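Long-range contact in protein transport protein HOFQ (Aggregatibacter actinomycetemcomitans, PDB 2Y3M), which probably acts as the outer-membrane secretin of competence-related DNA uptake, its extra-membranous domains binding DNA: residues N5-P16 with L66-K77. Numbering follows the deposited sequence.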
loop_
_atom_site.group_PDB
_atom_site.type_symbol
_atom_site.label_atom_id
_atom_site.label_comp_id
_atom_site.label_asym_id
_atom_site.label_seq_id
_atom_site.Cartn_x
_atom_site.Cartn_y
_atom_site.Cartn_z
ATOM N N ASN B 5 -29.917 13.381 -4.648
ATOM C CA ASN B 5 -28.762 13.921 -3.871
ATOM C C ASN B 5 -27.420 13.751 -4.607
ATOM O O ASN B 5 -26.931 12.627 -4.762
ATOM C CB ASN B 5 -28.711 13.269 -2.486
ATOM C CG ASN B 5 -28.391 14.261 -1.382
ATOM O OD1 ASN B 5 -28.891 15.389 -1.375
ATOM N ND2 ASN B 5 -27.567 13.837 -0.428
ATOM N N PRO B 6 -26.826 14.869 -5.071
ATOM C CA PRO B 6 -25.581 14.853 -5.858
ATOM C C PRO B 6 -24.339 14.420 -5.072
ATOM O O PRO B 6 -24.164 14.809 -3.911
ATOM C CB PRO B 6 -25.440 16.307 -6.329
ATOM C CG PRO B 6 -26.219 17.107 -5.343
ATOM C CD PRO B 6 -27.372 16.235 -4.938
ATOM N N VAL B 7 -23.493 13.618 -5.720
ATOM C CA VAL B 7 -22.291 13.065 -5.101
ATOM C C VAL B 7 -21.036 13.313 -5.930
ATOM O O VAL B 7 -21.096 13.412 -7.158
ATOM C CB VAL B 7 -22.400 11.525 -4.849
ATOM C CG1 VAL B 7 -23.497 11.201 -3.836
ATOM C CG2 VAL B 7 -22.604 10.749 -6.160
ATOM N N PHE B 8 -19.904 13.418 -5.241
ATOM C CA PHE B 8 -18.598 13.362 -5.880
ATOM C C PHE B 8 -18.174 11.899 -5.954
ATOM O O PHE B 8 -18.469 11.106 -5.059
ATOM C CB PHE B 8 -17.572 14.194 -5.109
ATOM C CG PHE B 8 -17.838 15.678 -5.147
ATOM C CD1 PHE B 8 -17.338 16.461 -6.187
ATOM C CD2 PHE B 8 -18.590 16.293 -4.143
ATOM C CE1 PHE B 8 -17.579 17.836 -6.228
ATOM C CE2 PHE B 8 -18.841 17.665 -4.174
ATOM C CZ PHE B 8 -18.336 18.440 -5.218
ATOM N N SER B 9 -17.493 11.545 -7.034
ATOM C CA SER B 9 -17.115 10.166 -7.293
ATOM C C SER B 9 -15.697 10.105 -7.826
ATOM O O SER B 9 -15.322 10.897 -8.688
ATOM C CB SER B 9 -18.066 9.541 -8.304
ATOM O OG SER B 9 -17.990 8.134 -8.245
ATOM N N ILE B 10 -14.912 9.168 -7.306
ATOM C CA ILE B 10 -13.553 8.961 -7.791
ATOM C C ILE B 10 -13.200 7.470 -7.852
ATOM O O ILE B 10 -13.527 6.692 -6.950
ATOM C CB ILE B 10 -12.517 9.781 -6.969
ATOM C CG1 ILE B 10 -11.118 9.685 -7.600
ATOM C CG2 ILE B 10 -12.535 9.364 -5.500
ATOM C CD1 ILE B 10 -10.087 10.612 -6.978
ATOM N N ARG B 11 -12.560 7.085 -8.949
ATOM C CA ARG B 11 -12.135 5.714 -9.156
ATOM C C ARG B 11 -10.656 5.565 -8.803
ATOM O O ARG B 11 -9.818 6.343 -9.259
ATOM C CB ARG B 11 -12.415 5.292 -10.601
ATOM C CG ARG B 11 -12.076 3.843 -10.925
ATOM C CD ARG B 11 -12.704 3.422 -12.249
ATOM N NE ARG B 11 -14.153 3.267 -12.130
ATOM C CZ ARG B 11 -14.774 2.100 -11.971
ATOM N NH1 ARG B 11 -14.076 0.971 -11.916
ATOM N NH2 ARG B 11 -16.094 2.058 -11.871
ATOM N N LEU B 12 -10.356 4.582 -7.961
ATOM C CA LEU B 12 -8.981 4.220 -7.637
ATOM C C LEU B 12 -8.643 2.896 -8.307
ATOM O O LEU B 12 -9.275 1.872 -8.038
ATOM C CB LEU B 12 -8.770 4.113 -6.116
ATOM C CG LEU B 12 -8.997 5.316 -5.185
ATOM C CD1 LEU B 12 -8.556 4.971 -3.764
ATOM C CD2 LEU B 12 -8.267 6.558 -5.669
ATOM N N LYS B 13 -7.658 2.929 -9.197
ATOM C CA LYS B 13 -7.181 1.728 -9.877
ATOM C C LYS B 13 -5.874 1.280 -9.226
ATOM O O LYS B 13 -5.067 2.121 -8.822
ATOM C CB LYS B 13 -6.973 2.012 -11.371
ATOM C CG LYS B 13 -6.946 0.762 -12.255
ATOM C CD LYS B 13 -6.642 1.080 -13.718
ATOM C CE LYS B 13 -7.897 1.505 -14.485
ATOM N NZ LYS B 13 -7.711 1.452 -15.970
ATOM N N GLN B 14 -5.672 -0.031 -9.103
ATOM C CA GLN B 14 -4.411 -0.546 -8.565
ATOM C C GLN B 14 -3.291 -0.404 -9.582
ATOM O O GLN B 14 -3.409 -0.860 -10.718
ATOM C CB GLN B 14 -4.534 -1.998 -8.096
ATOM C CG GLN B 14 -4.737 -2.137 -6.589
ATOM C CD GLN B 14 -4.380 -3.516 -6.058
ATOM O OE1 GLN B 14 -4.315 -4.487 -6.809
ATOM N NE2 GLN B 14 -4.149 -3.602 -4.752
ATOM N N ALA B 15 -2.213 0.244 -9.157
ATOM C CA ALA B 15 -1.059 0.509 -10.010
ATOM C C ALA B 15 -0.320 -0.775 -10.406
ATOM O O ALA B 15 -0.359 -1.762 -9.668
ATOM C CB ALA B 15 -0.114 1.482 -9.314
ATOM N N PRO B 16 0.340 -0.773 -11.583
ATOM C CA PRO B 16 1.163 -1.925 -11.978
ATOM C C PRO B 16 2.342 -2.128 -11.025
ATOM O O PRO B 16 3.124 -1.208 -10.782
ATOM C CB PRO B 16 1.649 -1.553 -13.384
ATOM C CG PRO B 16 0.656 -0.554 -13.876
ATOM C CD PRO B 16 0.253 0.228 -12.662
ATOM N N LEU B 66 0.049 2.378 -3.883
ATOM C CA LEU B 66 -0.507 1.329 -4.734
ATOM C C LEU B 66 -1.658 1.795 -5.640
ATOM O O LEU B 66 -2.112 1.042 -6.504
ATOM C CB LEU B 66 -0.960 0.137 -3.872
ATOM C CG LEU B 66 0.077 -0.609 -3.013
ATOM C CD1 LEU B 66 -0.614 -1.583 -2.081
ATOM C CD2 LEU B 66 1.141 -1.338 -3.848
ATOM N N TRP B 67 -2.115 3.031 -5.458
ATOM C CA TRP B 67 -3.333 3.487 -6.128
ATOM C C TRP B 67 -3.130 4.684 -7.042
ATOM O O TRP B 67 -2.492 5.670 -6.668
ATOM C CB TRP B 67 -4.412 3.797 -5.093
ATOM C CG TRP B 67 -4.626 2.671 -4.139
ATOM C CD1 TRP B 67 -4.021 2.495 -2.930
ATOM C CD2 TRP B 67 -5.489 1.544 -4.326
ATOM N NE1 TRP B 67 -4.459 1.335 -2.344
ATOM C CE2 TRP B 67 -5.362 0.730 -3.178
ATOM C CE3 TRP B 67 -6.364 1.147 -5.349
ATOM C CZ2 TRP B 67 -6.078 -0.464 -3.020
ATOM C CZ3 TRP B 67 -7.081 -0.036 -5.192
ATOM C CH2 TRP B 67 -6.928 -0.831 -4.032
ATOM N N GLN B 68 -3.675 4.583 -8.248
ATOM C CA GLN B 68 -3.748 5.727 -9.145
ATOM C C GLN B 68 -5.187 6.208 -9.257
ATOM O O GLN B 68 -6.130 5.413 -9.298
ATOM C CB GLN B 68 -3.137 5.424 -10.520
ATOM C CG GLN B 68 -3.579 4.118 -11.170
ATOM C CD GLN B 68 -2.571 3.608 -12.196
ATOM O OE1 GLN B 68 -1.360 3.797 -12.048
ATOM N NE2 GLN B 68 -3.071 2.954 -13.240
ATOM N N GLU B 69 -5.347 7.523 -9.274
ATOM C CA GLU B 69 -6.668 8.124 -9.292
ATOM C C GLU B 69 -6.958 8.816 -10.616
ATOM O O GLU B 69 -6.122 9.553 -11.148
ATOM C CB GLU B 69 -6.862 9.083 -8.107
ATOM C CG GLU B 69 -5.601 9.799 -7.625
ATOM C CD GLU B 69 -5.885 10.876 -6.585
ATOM O OE1 GLU B 69 -6.944 11.535 -6.663
ATOM O OE2 GLU B 69 -5.034 11.075 -5.693
ATOM N N ASN B 70 -8.144 8.542 -11.147
ATOM C CA ASN B 70 -8.655 9.223 -12.321
ATOM C C ASN B 70 -9.382 10.491 -11.872
ATOM O O ASN B 70 -9.461 10.763 -10.672
ATOM C CB ASN B 70 -9.577 8.284 -13.106
ATOM C CG ASN B 70 -8.842 7.057 -13.644
ATOM O OD1 ASN B 70 -9.259 5.918 -13.416
ATOM N ND2 ASN B 70 -7.736 7.287 -14.351
ATOM N N GLY B 71 -9.895 11.274 -12.814
ATOM C CA GLY B 71 -10.613 12.500 -12.469
ATOM C C GLY B 71 -11.800 12.267 -11.546
ATOM O O GLY B 71 -12.332 11.157 -11.469
ATOM N N ILE B 72 -12.206 13.315 -10.838
ATOM C CA ILE B 72 -13.400 13.258 -9.997
ATOM C C ILE B 72 -14.651 13.500 -10.848
ATOM O O ILE B 72 -14.648 14.321 -11.767
ATOM C CB ILE B 72 -13.341 14.246 -8.810
ATOM C CG1 ILE B 72 -12.067 14.042 -7.985
ATOM C CG2 ILE B 72 -14.560 14.089 -7.901
ATOM C CD1 ILE B 72 -10.997 15.087 -8.227
ATOM N N TYR B 73 -15.708 12.757 -10.538
ATOM C CA TYR B 73 -16.959 12.828 -11.269
ATOM C C TYR B 73 -18.050 13.330 -10.315
ATOM O O TYR B 73 -18.212 12.799 -9.220
ATOM C CB TYR B 73 -17.272 11.435 -11.841
ATOM C CG TYR B 73 -18.421 11.334 -12.826
ATOM C CD1 TYR B 73 -18.525 12.198 -13.921
ATOM C CD2 TYR B 73 -19.385 10.332 -12.689
ATOM C CE1 TYR B 73 -19.584 12.084 -14.838
ATOM C CE2 TYR B 73 -20.444 10.206 -13.597
ATOM C CZ TYR B 73 -20.537 11.085 -14.666
ATOM O OH TYR B 73 -21.582 10.962 -15.556
ATOM N N TYR B 74 -18.768 14.375 -10.720
ATOM C CA TYR B 74 -19.841 14.951 -9.902
ATOM C C TYR B 74 -21.181 14.844 -10.633
ATOM O O TYR B 74 -21.373 15.439 -11.694
ATOM C CB TYR B 74 -19.514 16.404 -9.523
ATOM C CG TYR B 74 -20.619 17.129 -8.779
ATOM C CD1 TYR B 74 -20.858 16.891 -7.417
ATOM C CD2 TYR B 74 -21.423 18.059 -9.436
ATOM C CE1 TYR B 74 -21.884 17.563 -6.739
ATOM C CE2 TYR B 74 -22.447 18.732 -8.772
ATOM C CZ TYR B 74 -22.675 18.482 -7.431
ATOM O OH TYR B 74 -23.691 19.166 -6.795
ATOM N N PHE B 75 -22.101 14.072 -10.058
ATOM C CA PHE B 75 -23.357 13.737 -10.723
ATOM C C PHE B 75 -24.433 13.382 -9.702
ATOM O O PHE B 75 -24.140 13.226 -8.514
ATOM C CB PHE B 75 -23.139 12.567 -11.698
ATOM C CG PHE B 75 -22.914 11.236 -11.022
ATOM C CD1 PHE B 75 -21.725 10.970 -10.343
ATOM C CD2 PHE B 75 -23.893 10.246 -11.070
ATOM C CE1 PHE B 75 -21.519 9.740 -9.720
ATOM C CE2 PHE B 75 -23.696 9.014 -10.453
ATOM C CZ PHE B 75 -22.508 8.760 -9.776
ATOM N N THR B 76 -25.674 13.245 -10.172
ATOM C CA THR B 76 -26.789 12.818 -9.326
ATOM C C THR B 76 -26.999 11.311 -9.443
ATOM O O THR B 76 -27.211 10.782 -10.540
ATOM C CB THR B 76 -28.091 13.585 -9.657
ATOM O OG1 THR B 76 -27.884 14.981 -9.428
ATOM C CG2 THR B 76 -29.251 13.116 -8.784
ATOM N N LYS B 77 -26.939 10.640 -8.294
ATOM C CA LYS B 77 -27.004 9.185 -8.203
ATOM C C LYS B 77 -28.436 8.679 -8.374
ATOM O O LYS B 77 -28.977 8.665 -9.482
ATOM C CB LYS B 77 -26.443 8.740 -6.851
ATOM C CG LYS B 77 -25.913 7.323 -6.803
ATOM C CD LYS B 77 -25.391 7.009 -5.410
ATOM C CE LYS B 77 -25.313 5.511 -5.154
ATOM N NZ LYS B 77 -24.161 4.878 -5.854
HETATM O O HOH W 1 -13.382 8.522 -11.099
#
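Strands 6-14 and 67-76 pair antiparallel, Val7 with Phe75, Ser9 with Tyr73 and Lys13 with Gln68 as hydrogen-bonded pairs. The bond from Val7 N to Phe75 O is nearly straight (171°). The register slips by one residue at Asn70-Gly71, a beta bulge opposite Arg11. There a water joins Arg11 N to Gly71 O, and the bond from Asn70 N to Arg11 O is weak.

On one face, Tyr74 CD1 sits 3.5 Å above the centre of the Phe8 ring, with the two planes 39° apart. With CG of Tyr74 turned opposite its own N (chi1 175°), the ring crosses Phe8 and runs on beside Pro6; Tyr74 OH comes 3.4 Å from Pro6 CB. Farther along, Gln14 CG lies over the six-membered ring of Trp67, a CH-pi contact at 3.8 Å from the centroid. On the other face, Ser9 CB meets the edge of Phe75, 3.7 Å from CE1.

Strand 67-76 also pairs with 137-141, so the ladder is one side of a larger antiparallel sheet. Backbone bonds hold the two strands. Apolar Phe8, Ile72 and Tyr74 pack inward, Phe8 and Tyr74 against helix 117-125. Glu69 and Arg11 add salt bridges to Lys62 and Asp35 of the second subunit, whose strand continues the sheet beyond 6-14.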